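Protein HI_1472 (Haemophilus influenzae, PDB 3PSH) binds molybdate and tungstate, but not sulfate or phosphate, in the periplasm as the solute-binding component of the low-affinity MolBCA molybdate importer. Local coordinates at residues A[18-23]-A[40-45]; A[114-119]-A[133-138]; A[165-170]-A[285-290]; A[232-237]-A[258-263]. One frame throughout, in Å; residues are numbered along the deposited sequence.

Contact 1: residues A[18-23]-A[40-45]; sequences INRAVV and QIVGVL
Ala21 and Val23 hydrogen-bond to the backbone of 40-45, joining strands 21-23 and 41-44 as parallel neighbours. Ala21 N donates a hydrogen bond to Gln40 O at 3.0 Å. Ala21 O is gripped by Val42 N at 2.8 Å and more weakly by Gly43 N. Further on, Val23 N bonds to Gly43 O, and Leu45 N to Val23 O. The double use of Ala21 O goes with a beta bulge: Ala21 pairs with Ile41, but Val22 already pairs with Gly43. CA-H...O contacts run beside these bonds, such as Val44 CA to Val23 O at 3.2 Å.

The apolar contacts are thinner. Val23 CG2 meets Ile41 CG1 at 4.0 Å on the face shared with Ala21 and Val44. On the face with Val22, its CG2 lies 3.7 Å from Gly43 N.

Near the start of the two segments, Val42 CG1 sits over one face of the Arg20 guanidinium, toward its rim and 3.9 Å from Arg20 NH2. The Arg20 chain bends at chi3 (80°), and NH2 bonds to Leu83 O.

The two strands belong to a beta-alpha-beta unit with helix 26-34 as the crossover. Strand 41-44 is an edge strand of its four-stranded parallel sheet, and strand 87-91 lies on the other side of 21-24. Phe151 of helix 132-151 packs on Ala21 and Ile41, while helix 26-34 meets Val23 and Val44.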
loop_
_atom_site.group_PDB
_atom_site.type_symbol
_atom_site.label_atom_id
_atom_site.label_comp_id
_atom_site.label_asym_id
_atom_site.label_seq_id
_atom_site.Cartn_x
_atom_site.Cartn_y
_atom_site.Cartn_z
ATOM N N ILE A 18 -20.194 14.024 -2.656
ATOM C CA ILE A 18 -20.170 12.811 -1.831
ATOM C C ILE A 18 -19.957 13.176 -0.335
ATOM O O ILE A 18 -18.943 13.872 0.113
ATOM C CB ILE A 18 -18.971 11.934 -2.322
ATOM C CG1 ILE A 18 -19.208 11.352 -3.706
ATOM C CG2 ILE A 18 -18.691 10.709 -1.422
ATOM C CD1 ILE A 18 -20.494 10.606 -3.760
ATOM N N ASN A 19 -20.860 12.635 0.472
ATOM C CA ASN A 19 -20.736 12.869 1.909
ATOM C C ASN A 19 -20.908 11.582 2.758
ATOM O O ASN A 19 -20.761 11.601 3.937
ATOM C CB ASN A 19 -21.765 13.883 2.380
ATOM C CG ASN A 19 -21.486 15.229 1.844
ATOM O OD1 ASN A 19 -22.208 15.769 0.940
ATOM N ND2 ASN A 19 -20.443 15.809 2.365
ATOM N N ARG A 20 -21.324 10.507 2.058
ATOM C CA ARG A 20 -21.627 9.208 2.710
ATOM C C ARG A 20 -20.971 8.003 2.015
ATOM O O ARG A 20 -21.604 7.003 1.716
ATOM C CB ARG A 20 -23.153 9.002 2.822
ATOM C CG ARG A 20 -23.733 10.092 3.708
ATOM C CD ARG A 20 -25.256 9.909 3.905
ATOM N NE ARG A 20 -25.294 8.869 4.925
ATOM C CZ ARG A 20 -25.057 9.011 6.224
ATOM N NH1 ARG A 20 -24.952 10.247 6.806
ATOM N NH2 ARG A 20 -24.999 7.892 6.998
ATOM N N ALA A 21 -19.638 8.099 1.842
ATOM C CA ALA A 21 -18.972 7.070 1.061
ATOM C C ALA A 21 -18.715 5.890 2.011
ATOM O O ALA A 21 -18.438 6.118 3.235
ATOM C CB ALA A 21 -17.600 7.632 0.609
ATOM N N VAL A 22 -18.689 4.697 1.424
ATOM C CA VAL A 22 -18.261 3.544 2.277
ATOM C C VAL A 22 -16.974 3.060 1.611
ATOM O O VAL A 22 -16.939 2.907 0.411
ATOM C CB VAL A 22 -19.395 2.493 2.331
ATOM C CG1 VAL A 22 -18.836 1.163 2.916
ATOM C CG2 VAL A 22 -20.440 3.070 3.321
ATOM N N VAL A 23 -15.908 2.878 2.398
ATOM C CA VAL A 23 -14.618 2.601 1.771
ATOM C C VAL A 23 -14.139 1.196 2.156
ATOM O O VAL A 23 -13.702 0.992 3.286
ATOM C CB VAL A 23 -13.517 3.681 2.177
ATOM C CG1 VAL A 23 -12.222 3.255 1.478
ATOM C CG2 VAL A 23 -14.000 5.062 1.685
ATOM N N GLN A 40 -16.434 12.846 4.953
ATOM C CA GLN A 40 -17.289 12.330 3.844
ATOM C C GLN A 40 -17.413 10.824 3.791
ATOM O O GLN A 40 -17.886 10.298 2.819
ATOM C CB GLN A 40 -16.822 12.898 2.508
ATOM C CG GLN A 40 -16.863 14.415 2.498
ATOM C CD GLN A 40 -16.016 14.981 1.394
ATOM O OE1 GLN A 40 -16.414 15.003 0.224
ATOM N NE2 GLN A 40 -14.750 15.326 1.747
ATOM N N ILE A 41 -16.932 10.130 4.829
ATOM C CA ILE A 41 -17.027 8.649 4.839
ATOM C C ILE A 41 -17.881 8.202 6.036
ATOM O O ILE A 41 -17.760 8.782 7.110
ATOM C CB ILE A 41 -15.600 8.116 5.049
ATOM C CG1 ILE A 41 -14.789 8.418 3.759
ATOM C CG2 ILE A 41 -15.571 6.583 5.338
ATOM C CD1 ILE A 41 -13.213 8.320 3.992
ATOM N N VAL A 42 -18.713 7.187 5.845
ATOM C CA VAL A 42 -19.580 6.713 6.914
ATOM C C VAL A 42 -19.452 5.206 7.146
ATOM O O VAL A 42 -20.087 4.684 8.090
ATOM C CB VAL A 42 -21.049 7.054 6.670
ATOM C CG1 VAL A 42 -21.204 8.606 6.679
ATOM C CG2 VAL A 42 -21.515 6.337 5.433
ATOM N N GLY A 43 -18.654 4.491 6.294
ATOM C CA GLY A 43 -18.295 3.089 6.679
ATOM C C GLY A 43 -16.970 2.701 6.045
ATOM O O GLY A 43 -16.538 3.343 5.111
ATOM N N VAL A 44 -16.366 1.693 6.633
ATOM C CA VAL A 44 -15.032 1.285 6.155
ATOM C C VAL A 44 -14.964 -0.236 6.302
ATOM O O VAL A 44 -15.787 -0.810 7.053
ATOM C CB VAL A 44 -13.884 2.001 7.054
ATOM C CG1 VAL A 44 -13.910 3.522 6.915
ATOM C CG2 VAL A 44 -13.945 1.588 8.499
ATOM N N LEU A 45 -14.030 -0.889 5.582
ATOM C CA LEU A 45 -13.803 -2.314 5.726
ATOM C C LEU A 45 -13.676 -2.763 7.195
ATOM O O LEU A 45 -13.020 -2.149 8.018
ATOM C CB LEU A 45 -12.576 -2.809 4.906
ATOM C CG LEU A 45 -11.185 -2.261 5.332
ATOM C CD1 LEU A 45 -10.076 -3.085 4.600
ATOM C CD2 LEU A 45 -10.933 -0.828 5.200
#

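Contact 2: residues A[114-119]-A[133-138]; sequences LRTGEV and DKAYND
Thr116 turns OG1 between its backbone N and carbonyl carbon (chi1 55°), with OG1 3.4 Å from Ala135 CA. Tyr136 has CG anti to its carbonyl carbon (chi1 -69°), and the ring lies alongside the Arg115 side chain, both pointing the same way.

The main bond is from backbone to backbone. Thr116 N donates to Ala135 O at 2.9 Å, nearly straight at 167° but tilted out of the carbonyl plane. Arg115 CA adds a CA-H...O contact to the same oxygen. Water 1 bridges the segments: it lies 2.7 Å from Thr116 OG1 and donates to Asp138 OD2. That carboxylate oxygen also takes Lys134 NZ in a salt bridge within the helix, on its syn lone pair.

Arg115 CB lies 3.6 Å from Tyr136 CE1, and Leu114 O sits at the ring edge, 3.4 Å from Tyr136 CD1. The polar ends turn to other partners: Arg115 NH2 to Glu121 O and Lys124 O, Tyr136 OH to Gly199 O. Ala135 CB packs against Gly117 N at 3.7 Å.

The loop after strand 109-112 is thus fastened to the first turns of helix 132-151, whose far end packs on the first parallel sheet. Leu114 borders the molybdate site, touching Gln27.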
loop_
_atom_site.group_PDB
_atom_site.type_symbol
_atom_site.label_atom_id
_atom_site.label_comp_id
_atom_site.label_asym_id
_atom_site.label_seq_id
_atom_site.Cartn_x
_atom_site.Cartn_y
_atom_site.Cartn_z
ATOM N N LEU A 114 -4.967 1.229 -7.929
ATOM C CA LEU A 114 -3.655 1.920 -7.880
ATOM C C LEU A 114 -2.642 1.324 -8.904
ATOM O O LEU A 114 -1.372 1.419 -8.734
ATOM C CB LEU A 114 -3.067 1.904 -6.452
ATOM C CG LEU A 114 -4.062 2.486 -5.434
ATOM C CD1 LEU A 114 -3.337 2.470 -4.041
ATOM C CD2 LEU A 114 -4.522 3.882 -5.780
ATOM N N ARG A 115 -3.157 0.760 -9.968
ATOM C CA ARG A 115 -2.346 0.232 -11.060
ATOM C C ARG A 115 -3.019 0.471 -12.432
ATOM O O ARG A 115 -4.261 0.353 -12.621
ATOM C CB ARG A 115 -2.016 -1.261 -10.785
ATOM C CG ARG A 115 -2.885 -2.354 -11.293
ATOM C CD ARG A 115 -2.128 -3.688 -11.260
ATOM N NE ARG A 115 -3.074 -4.755 -11.493
ATOM C CZ ARG A 115 -3.610 -5.478 -10.550
ATOM N NH1 ARG A 115 -3.357 -5.290 -9.241
ATOM N NH2 ARG A 115 -4.462 -6.370 -10.898
ATOM N N THR A 116 -2.222 0.766 -13.429
ATOM C CA THR A 116 -2.752 0.695 -14.814
ATOM C C THR A 116 -2.395 -0.721 -15.286
ATOM O O THR A 116 -2.955 -1.718 -14.812
ATOM C CB THR A 116 -2.241 1.899 -15.688
ATOM O OG1 THR A 116 -0.817 1.936 -15.633
ATOM C CG2 THR A 116 -2.783 3.220 -15.211
ATOM N N GLY A 117 -1.474 -0.845 -16.201
ATOM C CA GLY A 117 -1.085 -2.140 -16.692
ATOM C C GLY A 117 -2.090 -2.728 -17.670
ATOM O O GLY A 117 -3.093 -2.092 -18.040
ATOM N N GLU A 118 -1.800 -3.969 -18.040
ATOM C CA GLU A 118 -2.621 -4.771 -18.955
ATOM C C GLU A 118 -4.123 -4.771 -18.470
ATOM O O GLU A 118 -4.443 -5.141 -17.316
ATOM C CB GLU A 118 -2.033 -6.217 -18.928
ATOM C CG GLU A 118 -0.738 -6.541 -19.782
ATOM C CD GLU A 118 0.542 -5.849 -19.365
ATOM O OE1 GLU A 118 0.751 -5.554 -18.165
ATOM O OE2 GLU A 118 1.379 -5.636 -20.291
ATOM N N VAL A 119 -5.029 -4.363 -19.352
ATOM C CA VAL A 119 -6.477 -4.492 -19.105
ATOM C C VAL A 119 -7.033 -5.813 -18.638
ATOM O O VAL A 119 -7.911 -5.824 -17.752
ATOM C CB VAL A 119 -7.305 -4.100 -20.341
ATOM C CG1 VAL A 119 -7.950 -2.746 -20.170
ATOM C CG2 VAL A 119 -6.470 -4.235 -21.684
ATOM N N ASP A 133 6.742 -1.212 -12.975
ATOM C CA ASP A 133 7.107 0.098 -12.535
ATOM C C ASP A 133 6.177 1.235 -13.094
ATOM O O ASP A 133 5.653 2.081 -12.323
ATOM C CB ASP A 133 8.641 0.334 -12.794
ATOM C CG ASP A 133 9.192 1.595 -12.069
ATOM O OD1 ASP A 133 8.878 1.852 -10.828
ATOM O OD2 ASP A 133 9.975 2.342 -12.659
ATOM N N LYS A 134 5.925 1.154 -14.399
ATOM C CA LYS A 134 5.083 2.126 -15.054
ATOM C C LYS A 134 3.584 1.956 -14.541
ATOM O O LYS A 134 2.906 2.929 -14.254
ATOM C CB LYS A 134 5.135 1.941 -16.614
ATOM C CG LYS A 134 4.238 3.028 -17.313
ATOM C CD LYS A 134 4.531 2.868 -18.884
ATOM C CE LYS A 134 3.565 3.577 -19.789
ATOM N NZ LYS A 134 3.512 4.958 -19.338
ATOM N N ALA A 135 3.161 0.745 -14.449
ATOM C CA ALA A 135 1.793 0.435 -14.125
ATOM C C ALA A 135 1.523 0.970 -12.740
ATOM O O ALA A 135 0.443 1.533 -12.507
ATOM C CB ALA A 135 1.574 -1.098 -14.178
ATOM N N TYR A 136 2.413 0.686 -11.787
ATOM C CA TYR A 136 2.198 1.235 -10.421
ATOM C C TYR A 136 2.424 2.741 -10.264
ATOM O O TYR A 136 1.740 3.483 -9.477
ATOM C CB TYR A 136 2.967 0.424 -9.314
ATOM C CG TYR A 136 2.343 -0.991 -9.125
ATOM C CD1 TYR A 136 1.000 -1.079 -8.636
ATOM C CD2 TYR A 136 3.063 -2.203 -9.352
ATOM C CE1 TYR A 136 0.422 -2.366 -8.417
ATOM C CE2 TYR A 136 2.466 -3.466 -9.113
ATOM C CZ TYR A 136 1.151 -3.501 -8.630
ATOM O OH TYR A 136 0.534 -4.696 -8.454
ATOM N N ASN A 137 3.431 3.279 -10.981
ATOM C CA ASN A 137 3.594 4.716 -10.974
ATOM C C ASN A 137 2.337 5.468 -11.509
ATOM O O ASN A 137 1.771 6.362 -10.886
ATOM C CB ASN A 137 4.783 5.102 -11.822
ATOM C CG ASN A 137 6.117 4.701 -11.137
ATOM O OD1 ASN A 137 6.110 4.450 -9.931
ATOM N ND2 ASN A 137 7.227 4.667 -11.897
ATOM N N ASP A 138 1.957 5.071 -12.719
ATOM C CA ASP A 138 0.817 5.732 -13.346
ATOM C C ASP A 138 -0.488 5.400 -12.600
ATOM O O ASP A 138 -1.373 6.207 -12.512
ATOM C CB ASP A 138 0.689 5.224 -14.765
ATOM C CG ASP A 138 1.782 5.787 -15.726
ATOM O OD1 ASP A 138 2.534 6.689 -15.268
ATOM O OD2 ASP A 138 1.822 5.292 -16.892
HETATM O O HOH W 1 0.010 3.547 -17.665
#

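Contact 3: residues A[165-170]-A[285-290]; sequences FANRKL and ALALGE
Arg168 reaches across to Glu290 and Leu286. From CB the chain runs to CG, which lies anti to the carbonyl carbon (chi1 -86°), then bends at chi2 (-84°) toward helix 283-297. CD is the first atom to approach the carboxylate, 3.6 Å from Glu290 OE1. NE donates to the same OE1 at 2.7 Å, almost straight at 173°. CZ has Leu286 CD2 over one face of the guanidinium, toward the rim. NH2 lies 3.5 Å from that methyl and donates to Glu290 OE2 at 2.9 Å. NH1 turns to Asn137 OD1 on helix 132-151.

The grip is side-on, with NE and NH2 each holding one oxygen by its syn lone pair. The two flat groups are nearly coplanar. The Glu290 chain is extended beyond CG, with the carboxylate at its end lying at the edge of the guanidinium.

Two other contacts accompany this pair. Phe165 and Leu286 lie side by side, with Phe165 CE1 3.5 Å from Leu286 CD2. The same leucine methyl therefore touches both the phenyl ring and the guanidinium. Asn167 ND2 donates to Ala287 O at 2.7 Å, and this oxygen lies close to the Asn167 amide plane. The carbonyl belongs to a stretch of helix with a wider pi-type turn, in which Glu290 N bonds to Ala285 O.

Tyr201 OH gives OE2 a second hydrogen-bonding partner. The buried carboxylate thus meets both the arginine charge and a phenol, which would probably keep it ionised and fix its rotation. The apolar cover of Leu286 over the guanidinium would be expected to strengthen the ion pair.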
loop_
_atom_site.group_PDB
_atom_site.type_symbol
_atom_site.label_atom_id
_atom_site.label_comp_id
_atom_site.label_asym_id
_atom_site.label_seq_id
_atom_site.Cartn_x
_atom_site.Cartn_y
_atom_site.Cartn_z
ATOM N N PHE A 165 6.104 11.415 -5.436
ATOM C CA PHE A 165 7.195 11.213 -6.415
ATOM C C PHE A 165 8.439 12.151 -6.283
ATOM O O PHE A 165 9.396 12.080 -7.122
ATOM C CB PHE A 165 6.653 11.268 -7.872
ATOM C CG PHE A 165 5.745 10.123 -8.250
ATOM C CD1 PHE A 165 6.248 8.816 -8.596
ATOM C CD2 PHE A 165 4.350 10.281 -8.078
ATOM C CE1 PHE A 165 5.352 7.783 -8.872
ATOM C CE2 PHE A 165 3.471 9.197 -8.295
ATOM C CZ PHE A 165 3.998 7.984 -8.713
ATOM N N ALA A 166 8.388 13.009 -5.272
ATOM C CA ALA A 166 9.313 14.108 -5.134
ATOM C C ALA A 166 10.755 13.603 -4.903
ATOM O O ALA A 166 11.699 14.388 -5.098
ATOM C CB ALA A 166 8.876 14.932 -3.963
ATOM N N ASN A 167 10.921 12.367 -4.396
ATOM C CA ASN A 167 12.279 11.869 -4.034
ATOM C C ASN A 167 12.815 10.852 -5.003
ATOM O O ASN A 167 13.878 10.275 -4.766
ATOM C CB ASN A 167 12.338 11.366 -2.570
ATOM C CG ASN A 167 12.029 12.479 -1.606
ATOM O OD1 ASN A 167 12.530 13.612 -1.748
ATOM N ND2 ASN A 167 11.205 12.205 -0.624
ATOM N N ARG A 168 12.044 10.524 -6.011
ATOM C CA ARG A 168 12.435 9.435 -6.912
ATOM C C ARG A 168 13.741 9.829 -7.670
ATOM O O ARG A 168 14.636 8.973 -7.830
ATOM C CB ARG A 168 11.298 9.207 -7.939
ATOM C CG ARG A 168 10.284 8.267 -7.333
ATOM C CD ARG A 168 10.743 6.822 -7.551
ATOM N NE ARG A 168 9.986 5.707 -6.882
ATOM C CZ ARG A 168 8.961 5.067 -7.497
ATOM N NH1 ARG A 168 8.559 5.467 -8.715
ATOM N NH2 ARG A 168 8.401 4.033 -6.945
ATOM N N LYS A 169 13.856 11.096 -8.034
ATOM C CA LYS A 169 15.087 11.553 -8.748
ATOM C C LYS A 169 16.370 11.419 -7.900
ATOM O O LYS A 169 17.362 10.842 -8.414
ATOM C CB LYS A 169 14.932 12.918 -9.410
ATOM C CG LYS A 169 16.220 13.395 -10.090
ATOM C CD LYS A 169 16.199 14.948 -10.350
ATOM C CE LYS A 169 17.617 15.596 -10.561
ATOM N NZ LYS A 169 18.510 14.673 -11.343
ATOM N N LEU A 170 16.295 11.845 -6.644
ATOM C CA LEU A 170 17.371 11.662 -5.696
ATOM C C LEU A 170 17.839 10.205 -5.678
ATOM O O LEU A 170 19.042 9.872 -5.811
ATOM C CB LEU A 170 16.899 12.132 -4.299
ATOM C CG LEU A 170 17.864 11.767 -3.153
ATOM C CD1 LEU A 170 19.114 12.732 -3.227
ATOM C CD2 LEU A 170 17.168 11.974 -1.824
ATOM N N ALA A 285 4.819 5.692 1.042
ATOM C CA ALA A 285 5.820 4.582 0.845
ATOM C C ALA A 285 6.820 5.015 -0.187
ATOM O O ALA A 285 8.002 4.773 0.039
ATOM C CB ALA A 285 5.144 3.352 0.419
ATOM N N LEU A 286 6.371 5.633 -1.295
ATOM C CA LEU A 286 7.360 6.228 -2.291
ATOM C C LEU A 286 8.173 7.329 -1.659
ATOM O O LEU A 286 9.432 7.269 -1.575
ATOM C CB LEU A 286 6.636 6.792 -3.564
ATOM C CG LEU A 286 6.251 5.574 -4.449
ATOM C CD1 LEU A 286 5.131 4.570 -3.979
ATOM C CD2 LEU A 286 5.869 6.125 -5.868
ATOM N N ALA A 287 7.464 8.344 -1.134
ATOM C CA ALA A 287 8.113 9.583 -0.773
ATOM C C ALA A 287 9.133 9.366 0.408
ATOM O O ALA A 287 10.324 9.826 0.392
ATOM C CB ALA A 287 7.071 10.591 -0.447
ATOM N N LEU A 288 8.658 8.682 1.436
ATOM C CA LEU A 288 9.423 8.493 2.633
ATOM C C LEU A 288 10.020 7.056 2.733
ATOM O O LEU A 288 11.163 6.838 3.212
ATOM C CB LEU A 288 8.489 8.812 3.865
ATOM C CG LEU A 288 7.735 10.156 3.795
ATOM C CD1 LEU A 288 6.795 10.274 5.041
ATOM C CD2 LEU A 288 8.715 11.350 3.788
ATOM N N GLY A 289 9.205 6.055 2.426
ATOM C CA GLY A 289 9.617 4.713 2.631
ATOM C C GLY A 289 10.866 4.362 1.807
ATOM O O GLY A 289 11.743 3.691 2.337
ATOM N N GLU A 290 10.872 4.664 0.509
ATOM C CA GLU A 290 12.019 4.292 -0.323
ATOM C C GLU A 290 13.284 5.028 0.140
ATOM O O GLU A 290 14.379 4.466 0.146
ATOM C CB GLU A 290 11.760 4.645 -1.778
ATOM C CG GLU A 290 10.662 3.725 -2.323
ATOM C CD GLU A 290 10.318 4.003 -3.806
ATOM O OE1 GLU A 290 10.895 4.909 -4.454
ATOM O OE2 GLU A 290 9.318 3.322 -4.304
#

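Contact 4: residues A[232-237]-A[258-263]; sequences EWNPAV and ANIQAL
Asn234 OD1 accepts the backbone N-H of Gln261 at 2.8 Å, in a bond that is nearly straight (173°). The N-H lies at the start of helix 261-264. The second direct bond is Ala262 N to Pro235 O at 2.9 Å, with the donor in the carbonyl plane. Ala262 CA also makes a CA-H...O contact with Ala236 O at 3.2 Å, and Ala262 CB comes to 3.3 Å from that oxygen.

One apolar contact lies beside these bonds: Ile260 CG2 to Pro235 CG at 4.0 Å. Carbons also approach the acceptors, as Gln261 CB does Pro235 O at 3.6 Å.

Behind this shell, Asn234 leaves helix 227-233 with a positive phi (49°). Its CG, anti to the backbone N (chi1 -165°), comes to 3.9 Å from Gln261 CB. Ile260, at the N-cap position, packs on Val230 and Leu231 of that same helix. Pro235 rests on Tyr187 of strand 184-188, and Ala262 on Ile238 of strand 237-240. All this lies away from the molybdate site.

Two N-H groups, those of Gln261 and Ala262, are thus met by a side-chain amide oxygen and a backbone carbonyl from the turn before strand 237-240. Both acceptors are uncharged, but their partial negative charge would be expected to interact favourably with the positive end of the helix dipole.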
loop_
_atom_site.group_PDB
_atom_site.type_symbol
_atom_site.label_atom_id
_atom_site.label_comp_id
_atom_site.label_asym_id
_atom_site.label_seq_id
_atom_site.Cartn_x
_atom_site.Cartn_y
_atom_site.Cartn_z
ATOM N N GLU A 232 16.818 -21.504 0.915
ATOM C CA GLU A 232 17.387 -21.506 -0.471
ATOM C C GLU A 232 17.717 -20.082 -0.991
ATOM O O GLU A 232 18.784 -19.818 -1.555
ATOM C CB GLU A 232 16.522 -22.331 -1.447
ATOM C CG GLU A 232 16.728 -23.859 -1.181
ATOM C CD GLU A 232 15.740 -24.811 -1.912
ATOM O OE1 GLU A 232 15.307 -24.521 -3.044
ATOM O OE2 GLU A 232 15.409 -25.905 -1.360
ATOM N N TRP A 233 16.803 -19.138 -0.747
ATOM C CA TRP A 233 16.972 -17.766 -1.176
ATOM C C TRP A 233 18.051 -17.099 -0.342
ATOM O O TRP A 233 18.819 -16.312 -0.860
ATOM C CB TRP A 233 15.636 -16.919 -1.069
ATOM C CG TRP A 233 14.629 -17.313 -2.105
ATOM C CD1 TRP A 233 14.873 -17.727 -3.402
ATOM C CD2 TRP A 233 13.206 -17.300 -1.936
ATOM N NE1 TRP A 233 13.677 -17.979 -4.036
ATOM C CE2 TRP A 233 12.651 -17.781 -3.151
ATOM C CE3 TRP A 233 12.351 -17.015 -0.851
ATOM C CZ2 TRP A 233 11.240 -17.953 -3.325
ATOM C CZ3 TRP A 233 10.924 -17.175 -1.047
ATOM C CH2 TRP A 233 10.425 -17.667 -2.261
ATOM N N ASN A 234 18.101 -17.479 0.929
ATOM C CA ASN A 234 19.153 -16.972 1.795
ATOM C C ASN A 234 19.345 -15.409 1.732
ATOM O O ASN A 234 20.401 -14.856 1.364
ATOM C CB ASN A 234 20.518 -17.735 1.573
ATOM C CG ASN A 234 21.446 -17.427 2.714
ATOM O OD1 ASN A 234 20.962 -17.276 3.850
ATOM N ND2 ASN A 234 22.759 -17.306 2.441
ATOM N N PRO A 235 18.290 -14.653 2.045
ATOM C CA PRO A 235 18.389 -13.239 1.861
ATOM C C PRO A 235 19.372 -12.632 2.826
ATOM O O PRO A 235 19.493 -13.124 3.986
ATOM C CB PRO A 235 16.991 -12.723 2.269
ATOM C CG PRO A 235 16.374 -13.928 3.179
ATOM C CD PRO A 235 16.915 -15.101 2.422
ATOM N N ALA A 236 20.026 -11.537 2.358
ATOM C CA ALA A 236 20.962 -10.748 3.200
ATOM C C ALA A 236 20.269 -9.896 4.276
ATOM O O ALA A 236 20.780 -9.626 5.399
ATOM C CB ALA A 236 21.821 -9.800 2.303
ATOM N N VAL A 237 19.018 -9.523 3.950
ATOM C CA VAL A 237 18.244 -8.567 4.759
ATOM C C VAL A 237 16.795 -9.120 4.781
ATOM O O VAL A 237 16.275 -9.507 3.743
ATOM C CB VAL A 237 18.251 -7.225 4.133
ATOM C CG1 VAL A 237 17.339 -6.321 4.940
ATOM C CG2 VAL A 237 19.646 -6.563 4.197
ATOM N N ALA A 258 17.637 -19.593 11.858
ATOM C CA ALA A 258 18.940 -19.124 12.405
ATOM C C ALA A 258 20.170 -19.030 11.467
ATOM O O ALA A 258 21.090 -18.193 11.702
ATOM C CB ALA A 258 19.310 -19.927 13.682
ATOM N N ASN A 259 20.188 -19.879 10.438
ATOM C CA ASN A 259 21.300 -19.962 9.499
ATOM C C ASN A 259 21.108 -19.074 8.268
ATOM O O ASN A 259 22.031 -18.856 7.507
ATOM C CB ASN A 259 21.552 -21.382 9.001
ATOM C CG ASN A 259 22.198 -22.256 10.053
ATOM O OD1 ASN A 259 22.055 -23.456 9.972
ATOM N ND2 ASN A 259 22.915 -21.672 11.031
ATOM N N ILE A 260 19.902 -18.568 8.053
ATOM C CA ILE A 260 19.806 -17.500 7.075
ATOM C C ILE A 260 20.762 -16.305 7.315
ATOM O O ILE A 260 20.933 -15.749 8.405
ATOM C CB ILE A 260 18.326 -17.022 6.993
ATOM C CG1 ILE A 260 17.440 -18.167 6.525
ATOM C CG2 ILE A 260 18.253 -15.833 6.128
ATOM C CD1 ILE A 260 15.996 -17.739 6.856
ATOM N N GLN A 261 21.365 -15.881 6.209
ATOM C CA GLN A 261 22.318 -14.775 6.214
ATOM C C GLN A 261 21.784 -13.560 6.978
ATOM O O GLN A 261 22.432 -13.072 7.883
ATOM C CB GLN A 261 22.778 -14.428 4.796
ATOM C CG GLN A 261 23.908 -13.336 4.636
ATOM C CD GLN A 261 23.993 -12.787 3.148
ATOM O OE1 GLN A 261 23.287 -13.300 2.175
ATOM N NE2 GLN A 261 24.809 -11.690 2.970
ATOM N N ALA A 262 20.563 -13.076 6.709
ATOM C CA ALA A 262 20.080 -11.959 7.533
ATOM C C ALA A 262 20.027 -12.232 9.066
ATOM O O ALA A 262 20.159 -11.305 9.846
ATOM C CB ALA A 262 18.624 -11.482 7.022
ATOM N N LEU A 263 19.657 -13.436 9.464
ATOM C CA LEU A 263 19.635 -13.760 10.914
ATOM C C LEU A 263 21.065 -13.587 11.528
ATOM O O LEU A 263 21.242 -12.871 12.582
ATOM C CB LEU A 263 19.040 -15.139 11.151
ATOM C CG LEU A 263 17.496 -15.139 11.372
ATOM C CD1 LEU A 263 17.051 -14.201 12.524
ATOM C CD2 LEU A 263 16.741 -14.746 10.099
#

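From the N terminus, contact 1 closes first, joining two parallel strands of one four-stranded sheet across helix 26-34. Contact 2 follows in series and closes the loop between strand 109-112 of that sheet and helix 132-151. Contact 3 comes next and closes the longest loop, bringing the start of helix 168-175 to helix 283-297. Contact 4 is nested inside that loop, in the region of the second parallel sheet, on the opposite side of the chain's centre from contact 1. No loops cross. Only contacts 2 and 3 touch, where helix 132-151 meets the start of helix 168-175. Centres of contacts 1 and 4 lie about 43 Å apart.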